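Local coordinates for protein dual specificity phosphatase-like 15 isoform a (Homo sapiens, PDB 1YZ4) that removes phosphate from phosphotyrosine, phosphoserine and phosphothreonine residues of proteins, and is seen here as its catalytic domain, at residues N6-T9 and L15-G18; F20-A23 and D27-G30; I40-Q45 and I95-T100; Q45-L48 and L54-P57; I127-P130 and F134-Q137. The protein carries 1 engineered substitution. All blocks are in the same frame, centred on the assembly; numbering follows the deposited sequence.

Followed from the N terminus, the first two loops to be closed are short. Interaction 1 closes the β-hairpin of strands 9-12 and 15-18, and interaction 2 follows it in series, holding the loop after strand 15-18 to helix 26-31. The two touch where Met8 N meets Gln28 OE1, 2.6 Å away. Interaction 3 spans almost fifty residues, joining the loop after strand 36-40 to the phosphate-binding loop and helix 97-110. Interaction 4 nests inside that span, shares Gln45 with it and reaches edge strand 52-56. Interaction 5 comes last, at the start of helix 132-143, and borders interaction 3 through Ile95 O and Asn129 N. None cross along the chain.

Interaction 1: N6-T9 and L15-G18; sequences NGMT and LYLG
The β-hairpin at one edge of the central mixed sheet of this dual-specificity phosphatase opens with the antiparallel pairing of Thr9 and Leu17. They form a hydrogen-bonded pair: Thr9 N donates to Leu17 O at 2.8 Å, and Leu17 N returns a bond to Thr9 O at 3.0 Å. Both bonds are fairly straight, with angles at hydrogen of 154° and 160°. Close CA-H...O contacts flank them, Met8 CA lying 3.0 Å from Leu17 O. The side chains then sort by face. On one, Thr9 OG1, hydrogen-bonded to Arg125 NH1, also lies 3.7 Å from Leu17 CB; Leu17 continues onto Ser98 and Val102 of helix 97-110. On the other face Met8 meets Tyr16 in a Met-aromatic contact. With chi1 at 50°, Met8 CG lies between the backbone N and the carbonyl carbon and comes 4.0 Å from Tyr16 CD2. The chain bends at chi3 and its end leads away from the strand; the side chain also touches Leu88. Strand 87-91 continues the sheet beyond, through backbone bonds to Tyr16 and Gly18. The sulfur takes an oblique station, neither directly above the ring nor at its rim: Met8 SD is 4.7 Å from the centroid of the Tyr16 ring.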
loop_
_atom_site.group_PDB
_atom_site.type_symbol
_atom_site.label_atom_id
_atom_site.label_comp_id
_atom_site.label_asym_id
_atom_site.label_seq_id
_atom_site.Cartn_x
_atom_site.Cartn_y
_atom_site.Cartn_z
ATOM N N ASN A 6 -10.975 8.833 9.465
ATOM C CA ASN A 6 -12.170 9.178 8.698
ATOM C C ASN A 6 -11.921 8.993 7.211
ATOM O O ASN A 6 -11.714 9.957 6.471
ATOM C CB ASN A 6 -12.587 10.615 8.987
ATOM C CG ASN A 6 -13.232 10.753 10.337
ATOM O OD1 ASN A 6 -12.757 10.179 11.318
ATOM N ND2 ASN A 6 -14.320 11.516 10.405
ATOM N N GLY A 7 -11.951 7.736 6.787
ATOM C CA GLY A 7 -11.711 7.414 5.398
ATOM C C GLY A 7 -10.269 6.988 5.224
ATOM O O GLY A 7 -9.533 6.814 6.200
ATOM N N MET A 8 -9.859 6.810 3.979
ATOM C CA MET A 8 -8.491 6.413 3.705
ATOM C C MET A 8 -7.539 7.404 4.371
ATOM O O MET A 8 -7.872 8.569 4.569
ATOM C CB MET A 8 -8.254 6.364 2.194
ATOM C CG MET A 8 -8.708 7.605 1.445
ATOM S SD MET A 8 -8.652 7.376 -0.350
ATOM C CE MET A 8 -10.207 6.567 -0.637
ATOM N N THR A 9 -6.358 6.931 4.738
ATOM C CA THR A 9 -5.390 7.797 5.384
ATOM C C THR A 9 -4.224 8.070 4.443
ATOM O O THR A 9 -3.708 7.156 3.799
ATOM C CB THR A 9 -4.871 7.165 6.699
ATOM O OG1 THR A 9 -4.315 5.874 6.427
ATOM C CG2 THR A 9 -6.009 7.014 7.700
ATOM N N LEU A 15 -0.297 8.741 -2.104
ATOM C CA LEU A 15 -0.464 7.363 -1.614
ATOM C C LEU A 15 -1.391 7.260 -0.400
ATOM O O LEU A 15 -1.220 7.984 0.580
ATOM C CB LEU A 15 0.905 6.772 -1.261
ATOM C CG LEU A 15 0.936 5.333 -0.752
ATOM C CD1 LEU A 15 0.293 4.405 -1.768
ATOM C CD2 LEU A 15 2.382 4.929 -0.490
ATOM N N TYR A 16 -2.362 6.350 -0.454
ATOM C CA TYR A 16 -3.304 6.188 0.652
ATOM C C TYR A 16 -3.567 4.744 1.063
ATOM O O TYR A 16 -3.388 3.809 0.278
ATOM C CB TYR A 16 -4.655 6.826 0.316
ATOM C CG TYR A 16 -4.610 8.311 0.057
ATOM C CD1 TYR A 16 -4.114 8.813 -1.145
ATOM C CD2 TYR A 16 -5.074 9.219 1.009
ATOM C CE1 TYR A 16 -4.084 10.180 -1.396
ATOM C CE2 TYR A 16 -5.049 10.585 0.768
ATOM C CZ TYR A 16 -4.554 11.055 -0.439
ATOM O OH TYR A 16 -4.549 12.400 -0.700
ATOM N N LEU A 17 -4.013 4.588 2.309
ATOM C CA LEU A 17 -4.349 3.291 2.883
ATOM C C LEU A 17 -5.830 3.296 3.227
ATOM O O LEU A 17 -6.356 4.301 3.706
ATOM C CB LEU A 17 -3.530 3.039 4.153
ATOM C CG LEU A 17 -2.178 2.333 3.994
ATOM C CD1 LEU A 17 -1.437 2.314 5.318
ATOM C CD2 LEU A 17 -2.412 0.910 3.499
ATOM N N GLY A 18 -6.508 2.183 2.975
ATOM C CA GLY A 18 -7.925 2.129 3.284
ATOM C C GLY A 18 -8.505 0.731 3.404
ATOM O O GLY A 18 -7.811 -0.266 3.223
#

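Interaction 2: F20-A23 and D27-G30; sequences FIDA and DQLG
The loop leading from strand 15-18 into helix 26-31 of the phosphatase fold is held by Asp22 and Gln28. Gln28 NE2 donates to Asp22 OD1 at 2.8 Å with an angle at hydrogen of 157°. The amide N-H comes to the anti side of the carboxylate oxygen, slightly out of the carboxylate plane, while the oxygen lies nearly in the plane of the amide. The two flat groups are strongly twisted against each other, their planes 63° apart. Beyond CG the glutamine chain runs extended (chi2 -168°), which carries the amide across from the helix to the loop. Its other end is used too, since Gln28 OE1 accepts a bond from Met8 N. One amide thus bridges the aspartate and the N-terminal segment. Asp22 N is in turn bonded to Asn19 OD1, which fixes the backbone of the loop. Beside this polar link the contact turns apolar: Leu29 swings its branch toward the loop and places CD1 3.7 Å from Ala23 O.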
loop_
_atom_site.group_PDB
_atom_site.type_symbol
_atom_site.label_atom_id
_atom_site.label_comp_id
_atom_site.label_asym_id
_atom_site.label_seq_id
_atom_site.Cartn_x
_atom_site.Cartn_y
_atom_site.Cartn_z
ATOM N N PHE A 20 -12.285 -1.781 2.718
ATOM C CA PHE A 20 -13.274 -2.034 1.669
ATOM C C PHE A 20 -14.319 -0.927 1.525
ATOM O O PHE A 20 -14.860 -0.711 0.440
ATOM C CB PHE A 20 -13.961 -3.380 1.913
ATOM C CG PHE A 20 -15.072 -3.331 2.927
ATOM C CD1 PHE A 20 -16.403 -3.312 2.517
ATOM C CD2 PHE A 20 -14.791 -3.314 4.288
ATOM C CE1 PHE A 20 -17.435 -3.281 3.448
ATOM C CE2 PHE A 20 -15.818 -3.283 5.227
ATOM C CZ PHE A 20 -17.140 -3.267 4.809
ATOM N N ILE A 21 -14.605 -0.224 2.612
ATOM C CA ILE A 21 -15.571 0.865 2.565
ATOM C C ILE A 21 -14.987 2.095 1.871
ATOM O O ILE A 21 -15.657 2.724 1.052
ATOM C CB ILE A 21 -16.056 1.227 3.988
ATOM C CG1 ILE A 21 -17.092 0.194 4.437
ATOM C CG2 ILE A 21 -16.638 2.636 4.019
ATOM C CD1 ILE A 21 -17.546 0.358 5.860
ATOM N N ASP A 22 -13.741 2.438 2.186
ATOM C CA ASP A 22 -13.100 3.589 1.552
ATOM C C ASP A 22 -12.951 3.352 0.043
ATOM O O ASP A 22 -13.088 4.272 -0.766
ATOM C CB ASP A 22 -11.714 3.841 2.153
ATOM C CG ASP A 22 -11.746 4.016 3.661
ATOM O OD1 ASP A 22 -12.583 4.798 4.152
ATOM O OD2 ASP A 22 -10.924 3.377 4.352
ATOM N N ALA A 23 -12.673 2.105 -0.322
ATOM C CA ALA A 23 -12.489 1.716 -1.715
ATOM C C ALA A 23 -13.716 1.967 -2.595
ATOM O O ALA A 23 -13.589 2.051 -3.818
ATOM C CB ALA A 23 -12.100 0.244 -1.783
ATOM N N ASP A 27 -17.119 9.732 -2.781
ATOM C CA ASP A 27 -16.821 11.048 -2.255
ATOM C C ASP A 27 -15.346 11.113 -1.865
ATOM O O ASP A 27 -14.651 12.082 -2.177
ATOM C CB ASP A 27 -17.708 11.329 -1.047
ATOM C CG ASP A 27 -17.459 12.690 -0.449
ATOM O OD1 ASP A 27 -16.375 12.892 0.132
ATOM O OD2 ASP A 27 -18.346 13.561 -0.566
ATOM N N GLN A 28 -14.871 10.071 -1.187
ATOM C CA GLN A 28 -13.478 10.009 -0.766
ATOM C C GLN A 28 -12.588 9.933 -1.993
ATOM O O GLN A 28 -11.599 10.658 -2.102
ATOM C CB GLN A 28 -13.222 8.778 0.110
ATOM C CG GLN A 28 -13.620 8.919 1.571
ATOM C CD GLN A 28 -13.073 7.782 2.426
ATOM O OE1 GLN A 28 -11.866 7.574 2.488
ATOM N NE2 GLN A 28 -13.959 7.045 3.082
ATOM N N LEU A 29 -12.956 9.051 -2.914
ATOM C CA LEU A 29 -12.201 8.855 -4.143
ATOM C C LEU A 29 -12.030 10.146 -4.933
ATOM O O LEU A 29 -10.952 10.415 -5.474
ATOM C CB LEU A 29 -12.884 7.793 -5.008
ATOM C CG LEU A 29 -12.808 6.372 -4.432
ATOM C CD1 LEU A 29 -13.753 5.441 -5.180
ATOM C CD2 LEU A 29 -11.372 5.870 -4.515
ATOM N N GLY A 30 -13.093 10.945 -4.994
ATOM C CA GLY A 30 -13.037 12.201 -5.723
ATOM C C GLY A 30 -12.260 13.247 -4.954
ATOM O O GLY A 30 -11.434 13.966 -5.514
#

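Interaction 3: I40-Q45 and I95-T100; sequences IHESPQ and ISRSTT. With BOG (octyl beta-D-glucopyranoside), chain C; SO4 (sulfate ion), chain D.
Arg97 meets Ile40 on the buried side of this contact and Glu42 on its open side. In the tight part the Ile40 and Arg97 side chains run alongside each other, pointing contrary ways, with Ile40 CG2 4.0 Å from Arg97 CD. Ile40 CD1 reaches the first turn of helix 97-110, 3.6 Å from Arg97 O. The carbonyl oxygen of Ile40 also lies over the centre of the guanidinium face, which leaves the group's edge to its polar partners. Toward solvent the hold is looser. Glu42 OE2 and Arg97 NH1 form a salt bridge whose hydrogen bond is weak at 3.3 Å, the carboxylate standing almost at right angles to the guanidinium. Octyl glucoside fills in here: its O4 donates to Glu42 OE2 at 2.6 Å and accepts from Arg97 NH2. The bend at chi3 (-59°) turns the arginine back over its own loop, where NE bonds sulfate O2 at 2.7 Å and NH2 bonds sulfate O1 at 2.9 Å. Backbone N-H groups of Ile95, Ser96 and Arg97 grip the same anion, as do Ala93 N and Ser91, an engineered serine at the predicted phosphocysteine position. This is the phosphate-binding loop of the protein-tyrosine phosphatases. A ring of donors converging on a tetrahedral anion implies that the sulfate probably occupies the place of a substrate phosphate, while Val58 O and, more weakly, Glu42 take up NH1 at the guanidinium edge.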
loop_
_atom_site.group_PDB
_atom_site.type_symbol
_atom_site.label_atom_id
_atom_site.label_comp_id
_atom_site.label_asym_id
_atom_site.label_seq_id
_atom_site.Cartn_x
_atom_site.Cartn_y
_atom_site.Cartn_z
ATOM N N ILE A 40 -6.342 -5.804 -2.541
ATOM C CA ILE A 40 -5.803 -7.031 -1.986
ATOM C C ILE A 40 -6.995 -7.714 -1.334
ATOM O O ILE A 40 -7.281 -7.507 -0.153
ATOM C CB ILE A 40 -4.728 -6.740 -0.924
ATOM C CG1 ILE A 40 -3.727 -5.716 -1.462
ATOM C CG2 ILE A 40 -3.978 -8.013 -0.590
ATOM C CD1 ILE A 40 -2.766 -5.201 -0.415
ATOM N N HIS A 41 -7.699 -8.517 -2.126
ATOM C CA HIS A 41 -8.890 -9.212 -1.661
ATOM C C HIS A 41 -8.892 -10.600 -2.280
ATOM O O HIS A 41 -8.446 -10.766 -3.410
ATOM C CB HIS A 41 -10.126 -8.429 -2.114
ATOM C CG HIS A 41 -11.401 -8.875 -1.476
ATOM N ND1 HIS A 41 -11.568 -8.935 -0.108
ATOM C CD2 HIS A 41 -12.595 -9.222 -2.016
ATOM C CE1 HIS A 41 -12.810 -9.296 0.166
ATOM N NE2 HIS A 41 -13.454 -9.475 -0.974
ATOM N N GLU A 42 -9.398 -11.591 -1.550
ATOM C CA GLU A 42 -9.433 -12.962 -2.059
ATOM C C GLU A 42 -10.221 -13.122 -3.358
ATOM O O GLU A 42 -9.865 -13.947 -4.195
ATOM C CB GLU A 42 -10.035 -13.931 -1.031
ATOM C CG GLU A 42 -9.296 -14.054 0.288
ATOM C CD GLU A 42 -9.748 -13.029 1.316
ATOM O OE1 GLU A 42 -9.629 -13.320 2.529
ATOM O OE2 GLU A 42 -10.211 -11.937 0.919
ATOM N N SER A 43 -11.286 -12.341 -3.520
ATOM C CA SER A 43 -12.137 -12.439 -4.701
ATOM C C SER A 43 -12.244 -11.154 -5.519
ATOM O O SER A 43 -12.089 -10.055 -4.992
ATOM C CB SER A 43 -13.544 -12.865 -4.278
ATOM O OG SER A 43 -14.208 -11.817 -3.593
ATOM N N PRO A 44 -12.522 -11.284 -6.829
ATOM C CA PRO A 44 -12.661 -10.147 -7.750
ATOM C C PRO A 44 -13.878 -9.300 -7.382
ATOM O O PRO A 44 -14.909 -9.830 -6.973
ATOM C CB PRO A 44 -12.826 -10.821 -9.112
ATOM C CG PRO A 44 -12.125 -12.127 -8.938
ATOM C CD PRO A 44 -12.567 -12.555 -7.571
ATOM N N GLN A 45 -13.760 -7.988 -7.537
ATOM C CA GLN A 45 -14.851 -7.084 -7.200
ATOM C C GLN A 45 -15.125 -6.116 -8.342
ATOM O O GLN A 45 -14.219 -5.766 -9.099
ATOM C CB GLN A 45 -14.493 -6.290 -5.942
ATOM C CG GLN A 45 -15.483 -6.422 -4.805
ATOM C CD GLN A 45 -15.737 -7.863 -4.424
ATOM O OE1 GLN A 45 -14.810 -8.605 -4.107
ATOM N NE2 GLN A 45 -17.003 -8.266 -4.449
ATOM N N ILE A 95 -6.367 -3.240 8.007
ATOM C CA ILE A 95 -5.419 -3.477 9.090
ATOM C C ILE A 95 -4.039 -4.011 8.721
ATOM O O ILE A 95 -3.033 -3.328 8.950
ATOM C CB ILE A 95 -5.998 -4.444 10.161
ATOM C CG1 ILE A 95 -7.290 -3.869 10.753
ATOM C CG2 ILE A 95 -4.951 -4.681 11.264
ATOM C CD1 ILE A 95 -7.931 -4.745 11.826
ATOM N N SER A 96 -3.974 -5.219 8.163
ATOM C CA SER A 96 -2.668 -5.799 7.874
ATOM C C SER A 96 -2.179 -5.944 6.435
ATOM O O SER A 96 -1.031 -5.604 6.164
ATOM C CB SER A 96 -2.543 -7.151 8.583
ATOM O OG SER A 96 -3.242 -8.154 7.890
ATOM N N ARG A 97 -3.018 -6.441 5.523
ATOM C CA ARG A 97 -2.614 -6.630 4.123
ATOM C C ARG A 97 -2.193 -5.367 3.355
ATOM O O ARG A 97 -1.108 -5.325 2.767
ATOM C CB ARG A 97 -3.720 -7.348 3.340
ATOM C CG ARG A 97 -3.781 -8.851 3.589
ATOM C CD ARG A 97 -5.001 -9.493 2.944
ATOM N NE ARG A 97 -6.262 -8.932 3.426
ATOM C CZ ARG A 97 -7.462 -9.456 3.170
ATOM N NH1 ARG A 97 -7.572 -10.556 2.441
ATOM N NH2 ARG A 97 -8.559 -8.885 3.645
ATOM N N SER A 98 -3.047 -4.350 3.340
ATOM C CA SER A 98 -2.723 -3.116 2.632
ATOM C C SER A 98 -1.535 -2.432 3.304
ATOM O O SER A 98 -0.686 -1.817 2.648
ATOM C CB SER A 98 -3.932 -2.171 2.633
ATOM O OG SER A 98 -4.330 -1.840 3.958
ATOM N N THR A 99 -1.484 -2.554 4.622
ATOM C CA THR A 99 -0.424 -1.953 5.420
ATOM C C THR A 99 0.937 -2.531 5.052
ATOM O O THR A 99 1.926 -1.807 4.943
ATOM C CB THR A 99 -0.694 -2.182 6.918
ATOM O OG1 THR A 99 -2.011 -1.707 7.233
ATOM C CG2 THR A 99 0.315 -1.445 7.767
ATOM N N THR A 100 0.974 -3.842 4.857
ATOM C CA THR A 100 2.202 -4.545 4.507
ATOM C C THR A 100 2.758 -4.065 3.159
ATOM O O THR A 100 3.961 -3.808 3.020
ATOM C CB THR A 100 1.931 -6.068 4.432
ATOM O OG1 THR A 100 1.265 -6.487 5.631
ATOM C CG2 THR A 100 3.232 -6.847 4.277
HETATM C C1 BOG C . -14.378 -11.012 5.522
HETATM O O1 BOG C . -15.387 -11.568 6.372
HETATM C C2 BOG C . -13.004 -11.071 6.249
HETATM O O2 BOG C . -13.057 -10.323 7.450
HETATM C C3 BOG C . -11.920 -10.495 5.333
HETATM O O3 BOG C . -10.661 -10.562 5.973
HETATM C C4 BOG C . -11.888 -11.323 4.054
HETATM O O4 BOG C . -10.893 -10.807 3.191
HETATM C C5 BOG C . -13.277 -11.265 3.357
HETATM O O5 BOG C . -14.283 -11.765 4.276
HETATM C C6 BOG C . -13.275 -12.124 2.093
HETATM O O6 BOG C . -14.572 -12.178 1.521
HETATM C "C1'" BOG C . -16.739 -11.230 6.027
HETATM C "C2'" BOG C . -17.416 -10.872 7.333
HETATM C "C3'" BOG C . -17.055 -9.449 7.702
HETATM C "C4'" BOG C . -17.661 -8.995 9.019
HETATM C "C5'" BOG C . -17.275 -7.548 9.344
HETATM C "C6'" BOG C . -15.785 -7.271 9.183
HETATM C "C7'" BOG C . -15.472 -5.833 9.505
HETATM C "C8'" BOG C . -14.001 -5.563 9.336
HETATM S S SO4 D . -6.906 -6.487 6.185
HETATM O O1 SO4 D . -8.223 -7.038 5.896
HETATM O O2 SO4 D . -5.892 -7.213 5.428
HETATM O O3 SO4 D . -6.864 -5.085 5.829
HETATM O O4 SO4 D . -6.596 -6.590 7.604
#

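Interaction 4: Q45-L48 and L54-P57; sequences QPLL and LRIP
Arg55 and Leu47 approach from opposite directions across the link between the parallel neighbouring strands 36-40 and 52-56 of the phosphatase sheet. Arg55 leaves the outermost strand on an extended chain, with chi2 169° and chi3 173°, long enough to lay its guanidinium beside the loop that precedes the strand. Leu47 points back at it and comes over one face, CD1 standing 3.7 Å above the guanidinium plane and displaced toward the rim. The branch point CG and the other methyl CD2 of Leu47 stay close to the same corner, 3.4 Å and 3.5 Å from Arg55 NH2. On the opposite face lies Pro44, its CB above CZ, so the flat group is held between two apolar side chains while its edge is turned to a backbone carbonyl: the oxygen of Gln45 lies close to the guanidinium plane. All three residues of the contact are exposed: a surface contact that joins the loop to the edge strand, whose Ile56 faces inward onto Ile38 and Ile40. Arg55 NH2 donates to Gln45 O at 2.9 Å, coming from above the carbonyl plane, with an angle at hydrogen of 145°.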
loop_
_atom_site.group_PDB
_atom_site.type_symbol
_atom_site.label_atom_id
_atom_site.label_comp_id
_atom_site.label_asym_id
_atom_site.label_seq_id
_atom_site.Cartn_x
_atom_site.Cartn_y
_atom_site.Cartn_z
ATOM N N GLN A 45 -13.760 -7.988 -7.537
ATOM C CA GLN A 45 -14.851 -7.084 -7.200
ATOM C C GLN A 45 -15.125 -6.116 -8.342
ATOM O O GLN A 45 -14.219 -5.766 -9.099
ATOM C CB GLN A 45 -14.493 -6.290 -5.942
ATOM C CG GLN A 45 -15.483 -6.422 -4.805
ATOM C CD GLN A 45 -15.737 -7.863 -4.424
ATOM O OE1 GLN A 45 -14.810 -8.605 -4.107
ATOM N NE2 GLN A 45 -17.003 -8.266 -4.449
ATOM N N PRO A 46 -16.383 -5.666 -8.482
ATOM C CA PRO A 46 -16.721 -4.728 -9.557
ATOM C C PRO A 46 -15.763 -3.540 -9.488
ATOM O O PRO A 46 -15.533 -2.990 -8.412
ATOM C CB PRO A 46 -18.158 -4.329 -9.229
ATOM C CG PRO A 46 -18.697 -5.545 -8.518
ATOM C CD PRO A 46 -17.553 -5.932 -7.622
ATOM N N LEU A 47 -15.199 -3.153 -10.629
ATOM C CA LEU A 47 -14.257 -2.042 -10.663
ATOM C C LEU A 47 -14.898 -0.725 -11.088
ATOM O O LEU A 47 -15.659 -0.677 -12.050
ATOM C CB LEU A 47 -13.103 -2.372 -11.610
ATOM C CG LEU A 47 -12.395 -3.707 -11.373
ATOM C CD1 LEU A 47 -11.246 -3.809 -12.366
ATOM C CD2 LEU A 47 -11.882 -3.822 -9.920
ATOM N N LEU A 48 -14.567 0.343 -10.370
ATOM C CA LEU A 48 -15.101 1.673 -10.656
ATOM C C LEU A 48 -14.457 2.290 -11.891
ATOM O O LEU A 48 -13.262 2.126 -12.126
ATOM C CB LEU A 48 -14.883 2.588 -9.451
ATOM C CG LEU A 48 -15.436 2.033 -8.135
ATOM C CD1 LEU A 48 -15.027 2.936 -6.988
ATOM C CD2 LEU A 48 -16.955 1.899 -8.226
ATOM N N LEU A 54 -5.223 -2.929 -9.777
ATOM C CA LEU A 54 -4.221 -3.963 -9.727
ATOM C C LEU A 54 -4.848 -4.916 -8.715
ATOM O O LEU A 54 -5.079 -4.540 -7.559
ATOM C CB LEU A 54 -2.891 -3.417 -9.206
ATOM C CG LEU A 54 -1.733 -4.403 -9.366
ATOM C CD1 LEU A 54 -1.522 -4.671 -10.849
ATOM C CD2 LEU A 54 -0.465 -3.845 -8.731
ATOM N N ARG A 55 -5.163 -6.128 -9.156
ATOM C CA ARG A 55 -5.770 -7.111 -8.271
ATOM C C ARG A 55 -4.741 -8.063 -7.677
ATOM O O ARG A 55 -3.951 -8.675 -8.396
ATOM C CB ARG A 55 -6.845 -7.904 -9.015
ATOM C CG ARG A 55 -8.178 -7.178 -9.149
ATOM C CD ARG A 55 -9.108 -7.908 -10.122
ATOM N NE ARG A 55 -10.451 -7.334 -10.160
ATOM C CZ ARG A 55 -11.369 -7.641 -11.074
ATOM N NH1 ARG A 55 -11.085 -8.516 -12.034
ATOM N NH2 ARG A 55 -12.576 -7.086 -11.022
ATOM N N ILE A 56 -4.760 -8.160 -6.353
ATOM C CA ILE A 56 -3.859 -9.027 -5.604
ATOM C C ILE A 56 -4.741 -9.909 -4.713
ATOM O O ILE A 56 -5.139 -9.505 -3.621
ATOM C CB ILE A 56 -2.899 -8.195 -4.724
ATOM C CG1 ILE A 56 -2.071 -7.251 -5.606
ATOM C CG2 ILE A 56 -1.980 -9.120 -3.933
ATOM C CD1 ILE A 56 -1.164 -7.957 -6.636
ATOM N N PRO A 57 -5.054 -11.128 -5.182
ATOM C CA PRO A 57 -5.893 -12.117 -4.494
ATOM C C PRO A 57 -5.183 -12.819 -3.353
ATOM O O PRO A 57 -4.759 -13.962 -3.492
ATOM C CB PRO A 57 -6.252 -13.080 -5.616
ATOM C CG PRO A 57 -4.948 -13.150 -6.370
ATOM C CD PRO A 57 -4.509 -11.689 -6.433
#

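Interaction 5: I127-P130 and F134-Q137; sequences IANP and FRQQ
Pro130 is met by two consecutive residues of the following helix, Phe134 and Arg135. The arginine runs roughly perpendicular to the proline, its CG 3.8 Å from Pro130 CG, and its CD comes within 3.1 Å of Pro130 O. A bend at chi3 (80°) then turns the guanidinium back over the loop. There NH1 donates to Pro130 O at 3.2 Å, in the carbonyl plane and fairly straight at 161°, with the oxygen at the edge of the guanidinium. Phe134 adds an apolar touch, its CB 4.1 Å from Pro130 CB, before its ring leads away. These atoms join the loop that leaves helix 114-123 to the beginning of helix 132-143, in the helical layer packed against helix 97-110 of the phosphatase fold. Asn131 OD1 accepts from Phe134 N near the start of the helix. Farther out, Trp114 and Leu118 of helix 114-123 lie against the arginine, while Pro130 rests on Thr99 and Thr100 and Asn129, one residue back, is tied to the phosphate-binding loop through the backbone of Ile95. The Phe134 ring reaches Arg97, whose guanidinium holds the bound sulfate, and also packs against Asp60 and Ile66.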
loop_
_atom_site.group_PDB
_atom_site.type_symbol
_atom_site.label_atom_id
_atom_site.label_comp_id
_atom_site.label_asym_id
_atom_site.label_seq_id
_atom_site.Cartn_x
_atom_site.Cartn_y
_atom_site.Cartn_z
ATOM N N ILE A 127 -4.487 2.040 13.641
ATOM C CA ILE A 127 -5.017 0.689 13.538
ATOM C C ILE A 127 -4.020 -0.176 12.770
ATOM O O ILE A 127 -4.061 -1.400 12.852
ATOM C CB ILE A 127 -6.383 0.659 12.795
ATOM C CG1 ILE A 127 -6.242 1.298 11.412
ATOM C CG2 ILE A 127 -7.441 1.385 13.611
ATOM C CD1 ILE A 127 -7.467 1.155 10.553
ATOM N N ALA A 128 -3.120 0.478 12.040
ATOM C CA ALA A 128 -2.111 -0.209 11.230
ATOM C C ALA A 128 -1.448 -1.353 11.977
ATOM O O ALA A 128 -0.846 -1.152 13.035
ATOM C CB ALA A 128 -1.060 0.775 10.763
ATOM N N ASN A 129 -1.539 -2.555 11.417
ATOM C CA ASN A 129 -0.946 -3.706 12.076
ATOM C C ASN A 129 -0.867 -4.949 11.193
ATOM O O ASN A 129 -1.808 -5.738 11.102
ATOM C CB ASN A 129 -1.727 -3.995 13.368
ATOM C CG ASN A 129 -1.347 -5.319 14.010
ATOM O OD1 ASN A 129 -0.208 -5.782 13.896
ATOM N ND2 ASN A 129 -2.305 -5.930 14.710
ATOM N N PRO A 130 0.262 -5.128 10.504
ATOM C CA PRO A 130 0.389 -6.316 9.653
ATOM C C PRO A 130 0.536 -7.558 10.531
ATOM O O PRO A 130 1.118 -7.490 11.615
ATOM C CB PRO A 130 1.631 -6.010 8.813
ATOM C CG PRO A 130 2.406 -5.076 9.663
ATOM C CD PRO A 130 1.359 -4.179 10.256
ATOM N N PHE A 134 3.551 -11.411 8.004
ATOM C CA PHE A 134 3.873 -10.353 7.052
ATOM C C PHE A 134 5.017 -9.488 7.573
ATOM O O PHE A 134 5.772 -8.909 6.797
ATOM C CB PHE A 134 2.641 -9.476 6.780
ATOM C CG PHE A 134 1.528 -10.199 6.079
ATOM C CD1 PHE A 134 1.725 -11.478 5.560
ATOM C CD2 PHE A 134 0.288 -9.593 5.914
ATOM C CE1 PHE A 134 0.699 -12.138 4.887
ATOM C CE2 PHE A 134 -0.740 -10.243 5.244
ATOM C CZ PHE A 134 -0.535 -11.519 4.729
ATOM N N ARG A 135 5.145 -9.406 8.891
ATOM C CA ARG A 135 6.204 -8.603 9.486
ATOM C C ARG A 135 7.558 -9.253 9.213
ATOM O O ARG A 135 8.545 -8.560 8.962
ATOM C CB ARG A 135 5.925 -8.424 10.987
ATOM C CG ARG A 135 4.525 -7.828 11.221
ATOM C CD ARG A 135 4.065 -7.825 12.666
ATOM N NE ARG A 135 4.636 -6.730 13.440
ATOM C CZ ARG A 135 3.928 -5.746 13.986
ATOM N NH1 ARG A 135 2.611 -5.699 13.846
ATOM N NH2 ARG A 135 4.541 -4.813 14.695
ATOM N N GLN A 136 7.589 -10.586 9.225
ATOM C CA GLN A 136 8.817 -11.335 8.956
ATOM C C GLN A 136 9.187 -11.147 7.498
ATOM O O GLN A 136 10.359 -10.943 7.163
ATOM C CB GLN A 136 8.619 -12.825 9.239
ATOM C CG GLN A 136 8.392 -13.145 10.708
ATOM C CD GLN A 136 8.304 -14.635 10.983
ATOM O OE1 GLN A 136 7.345 -15.303 10.583
ATOM N NE2 GLN A 136 9.311 -15.165 11.666
ATOM N N GLN A 137 8.174 -11.222 6.635
ATOM C CA GLN A 137 8.369 -11.040 5.210
ATOM C C GLN A 137 8.877 -9.620 4.970
ATOM O O GLN A 137 9.669 -9.381 4.056
ATOM C CB GLN A 137 7.057 -11.286 4.457
ATOM C CG GLN A 137 6.616 -12.740 4.491
ATOM C CD GLN A 137 5.356 -13.002 3.684
ATOM O OE1 GLN A 137 5.233 -12.570 2.536
ATOM N NE2 GLN A 137 4.418 -13.731 4.278
#